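Probable oxidoreductase protein (Rhizobium etli, PDB 4FB5) is a probable oxidoreductase of the GFO/IDH/MocA family, thought to bind a nicotinamide dinucleotide in its Rossmann domain. Local coordinates at residues 26-31 / 57-62. Residues are numbered along the deposited sequence; the frame is centred on the assembly and turned at random.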
ATOM      1  N   LEU A  26      29.780  20.310  25.775  1.00 67.80           N
ATOM      2  CA  LEU A  26      28.688  20.368  26.733  1.00 66.35           C
ATOM      3  C   LEU A  26      28.686  19.172  27.644  1.00 65.00           C
ATOM      4  O   LEU A  26      28.986  18.061  27.218  1.00 65.25           O
ATOM      5  CB  LEU A  26      27.353  20.542  26.026  1.00 66.44           C
ATOM      6  CG  LEU A  26      27.233  22.003  25.599  1.00 67.40           C
ATOM      7  CD1 LEU A  26      27.748  22.261  24.122  1.00 67.68           C
ATOM      8  CD2 LEU A  26      25.811  22.485  25.818  1.00 67.72           C
ATOM      9  N   GLY A  27      28.368  19.412  28.908  1.00 63.32           N
ATOM     10  CA  GLY A  27      28.471  18.382  29.920  1.00 61.17           C
ATOM     11  C   GLY A  27      27.121  17.867  30.319  1.00 59.81           C
ATOM     12  O   GLY A  27      26.273  18.624  30.793  1.00 60.02           O
ATOM     13  N   ILE A  28      26.922  16.570  30.151  1.00 58.48           N
ATOM     14  CA  ILE A  28      25.568  16.040  30.207  1.00 56.95           C
ATOM     15  C   ILE A  28      25.275  15.302  31.486  1.00 56.07           C
ATOM     16  O   ILE A  28      26.042  14.433  31.885  1.00 56.38           O
ATOM     17  CB  ILE A  28      25.294  15.084  29.023  1.00 56.90           C
ATOM     18  CG1 ILE A  28      25.751  15.720  27.704  1.00 55.98           C
ATOM     19  CG2 ILE A  28      23.807  14.670  29.009  1.00 56.04           C
ATOM     20  CD1 ILE A  28      25.030  17.002  27.365  1.00 55.55           C
ATOM     21  N   GLY A  29      24.160  15.634  32.117  1.00 54.96           N
ATOM     22  CA  GLY A  29      23.667  14.823  33.200  1.00 54.74           C
ATOM     23  C   GLY A  29      22.403  14.150  32.745  1.00 54.79           C
ATOM     24  O   GLY A  29      21.512  14.828  32.227  1.00 55.52           O
ATOM     25  N   LEU A  30      22.308  12.831  32.907  1.00 54.19           N
ATOM     26  CA  LEU A  30      21.069  12.136  32.562  1.00 53.79           C
ATOM     27  C   LEU A  30      20.429  11.566  33.792  1.00 53.63           C
ATOM     28  O   LEU A  30      21.101  10.939  34.575  1.00 53.88           O
ATOM     29  CB  LEU A  30      21.368  10.988  31.610  1.00 53.98           C
ATOM     30  CG  LEU A  30      20.327  10.354  30.673  1.00 52.92           C
ATOM     31  CD1 LEU A  30      20.602   8.875  30.576  1.00 51.00           C
ATOM     32  CD2 LEU A  30      18.907  10.566  31.107  1.00 53.58           C
ATOM     33  N   ILE A  31      19.124  11.766  33.944  1.00 54.21           N
ATOM     34  CA  ILE A  31      18.304  11.106  35.004  1.00 54.13           C
ATOM     35  C   ILE A  31      17.260  10.185  34.376  1.00 54.18           C
ATOM     36  O   ILE A  31      16.518  10.616  33.496  1.00 53.71           O
ATOM     37  CB  ILE A  31      17.553  12.136  35.852  1.00 53.77           C
ATOM     38  CG1 ILE A  31      18.432  13.356  36.096  1.00 55.20           C
ATOM     39  CG2 ILE A  31      17.157  11.554  37.184  1.00 54.10           C
ATOM     40  CD1 ILE A  31      17.642  14.630  36.304  1.00 56.85           C
ATOM     41  N   PRO A  57      29.602  16.087  22.908  1.00 64.33           N
ATOM     42  CA  PRO A  57      29.153  16.190  24.266  1.00 63.87           C
ATOM     43  C   PRO A  57      29.866  15.159  25.103  1.00 63.94           C
ATOM     44  O   PRO A  57      30.342  14.142  24.584  1.00 63.33           O
ATOM     45  CB  PRO A  57      27.676  15.866  24.160  1.00 63.79           C
ATOM     46  CG  PRO A  57      27.332  16.329  22.798  1.00 63.77           C
ATOM     47  CD  PRO A  57      28.486  15.891  21.979  1.00 63.80           C
ATOM     48  N   ARG A  58      29.958  15.481  26.388  1.00 64.53           N
ATOM     49  CA  ARG A  58      30.646  14.688  27.405  1.00 65.02           C
ATOM     50  C   ARG A  58      29.593  14.202  28.403  1.00 64.14           C
ATOM     51  O   ARG A  58      28.786  14.999  28.940  1.00 62.93           O
ATOM     52  CB  ARG A  58      31.744  15.527  28.103  1.00 65.74           C
ATOM     53  CG  ARG A  58      32.748  14.740  28.953  1.00 68.31           C
ATOM     54  CD  ARG A  58      33.971  15.607  29.323  1.00 74.32           C
ATOM     55  NE  ARG A  58      33.790  16.416  30.544  1.00 77.01           N
ATOM     56  CZ  ARG A  58      34.191  16.067  31.778  1.00 77.28           C
ATOM     57  NH1 ARG A  58      34.792  14.899  32.005  1.00 76.66           N
ATOM     58  NH2 ARG A  58      33.981  16.896  32.802  1.00 76.66           N
ATOM     59  N   LEU A  59      29.613  12.888  28.614  1.00 63.63           N
ATOM     60  CA  LEU A  59      28.592  12.195  29.387  1.00 63.77           C
ATOM     61  C   LEU A  59      29.224  12.004  30.723  1.00 64.20           C
ATOM     62  O   LEU A  59      30.153  11.199  30.888  1.00 64.30           O
ATOM     63  CB  LEU A  59      28.194  10.843  28.749  1.00 63.31           C
ATOM     64  CG  LEU A  59      28.131  10.782  27.211  1.00 62.51           C
ATOM     65  CD1 LEU A  59      28.085   9.355  26.671  1.00 62.57           C
ATOM     66  CD2 LEU A  59      27.000  11.622  26.650  1.00 59.78           C
ATOM     67  N   VAL A  60      28.709  12.768  31.672  1.00 64.86           N
ATOM     68  CA  VAL A  60      29.375  12.994  32.928  1.00 65.49           C
ATOM     69  C   VAL A  60      28.730  12.238  34.076  1.00 66.11           C
ATOM     70  O   VAL A  60      29.387  11.420  34.722  1.00 66.43           O
ATOM     71  CB  VAL A  60      29.383  14.483  33.228  1.00 65.54           C
ATOM     72  CG1 VAL A  60      30.031  14.758  34.583  1.00 67.13           C
ATOM     73  CG2 VAL A  60      30.117  15.233  32.126  1.00 65.34           C
ATOM     74  N   HIS A  61      27.442  12.483  34.302  1.00 66.61           N
ATOM     75  CA  HIS A  61      26.766  12.031  35.506  1.00 67.44           C
ATOM     76  C   HIS A  61      25.461  11.343  35.140  1.00 67.25           C
ATOM     77  O   HIS A  61      24.828  11.724  34.158  1.00 67.54           O
ATOM     78  CB  HIS A  61      26.444  13.270  36.341  1.00 68.12           C
ATOM     79  CG  HIS A  61      26.576  13.082  37.823  1.00 70.01           C
ATOM     80  ND1 HIS A  61      27.361  13.907  38.606  1.00 70.71           N
ATOM     81  CD2 HIS A  61      26.003  12.192  38.672  1.00 71.42           C
ATOM     82  CE1 HIS A  61      27.264  13.535  39.871  1.00 71.35           C
ATOM     83  NE2 HIS A  61      26.451  12.496  39.939  1.00 71.98           N
ATOM     84  N   LEU A  62      25.029  10.379  35.955  1.00 67.02           N
ATOM     85  CA  LEU A  62      23.822   9.611  35.664  1.00 66.90           C
ATOM     86  C   LEU A  62      23.140   9.111  36.929  1.00 67.84           C
ATOM     87  O   LEU A  62      23.813   8.651  37.831  1.00 68.04           O
ATOM     88  CB  LEU A  62      24.175   8.421  34.769  1.00 66.56           C
ATOM     89  CG  LEU A  62      23.105   7.459  34.239  1.00 64.53           C
ATOM     90  CD1 LEU A  62      23.676   6.645  33.108  1.00 62.05           C
ATOM     91  CD2 LEU A  62      22.601   6.540  35.338  1.00 62.71           C
TER
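Ile-28 O takes two backbone N-H groups at once: Val-60 N lies in its carbonyl plane at 3.2 Å, and His-61 N adds a weak bond at 3.4 Å. This forked grip marks a beta bulge. Before it the parallel strands 27-31 and 58-62 pair Gly-27 with Arg-58 and Ile-28 with Leu-59; beyond it the register slips by one, so Gly-29 faces His-61 and Leu-30 faces Leu-62. Val-60 is the extra residue: its psi of -58° turns the next peptide so that His-61 N, like Val-60 N, points at Ile-28 O; its CB points toward strand 27-31. With CG1 anti to the backbone N (chi1 178°), Val-60 CG2 sits beside that N, packs 4.2 Å from Gly-27 CA and also lies above the Arg-58 guanidinium, near its margin.

On the N-terminal side of the bulge, Arg-58 N bonds to Leu-26 O at 2.9 Å and Arg-58 O receives Ile-28 N; past it, Leu-30 N reaches His-61 O at 3.0 Å. Ile-28 and Pro-57 run alongside each other in the same direction, Ile-28 CG1 4.0 Å from Pro-57 CB. Leu-59 meets Ile-28 more loosely, and Trp-44 of helix 35-44 packs on all three. The other face carries the polar ends: Arg-58 bends at chi3 into salt bridges with Glu-80 and Glu-94, while the His-61 ring is held by Asp-92 and Thr-83.

Strand 27-31 also pairs with strand 97-100, inside the parallel sheet. Leu-30 touches the glycine-rich segment running from the next turn into helix 35-44, where Gly-32, Gly-34 and Gly-37 fit a GxGxxG pattern. Two adjacent parallel strands joined through helices 35-44 and 47-51 form the first beta-alpha-beta crossover of a Rossmann fold, the unit that in this family probably receives the dinucleotide.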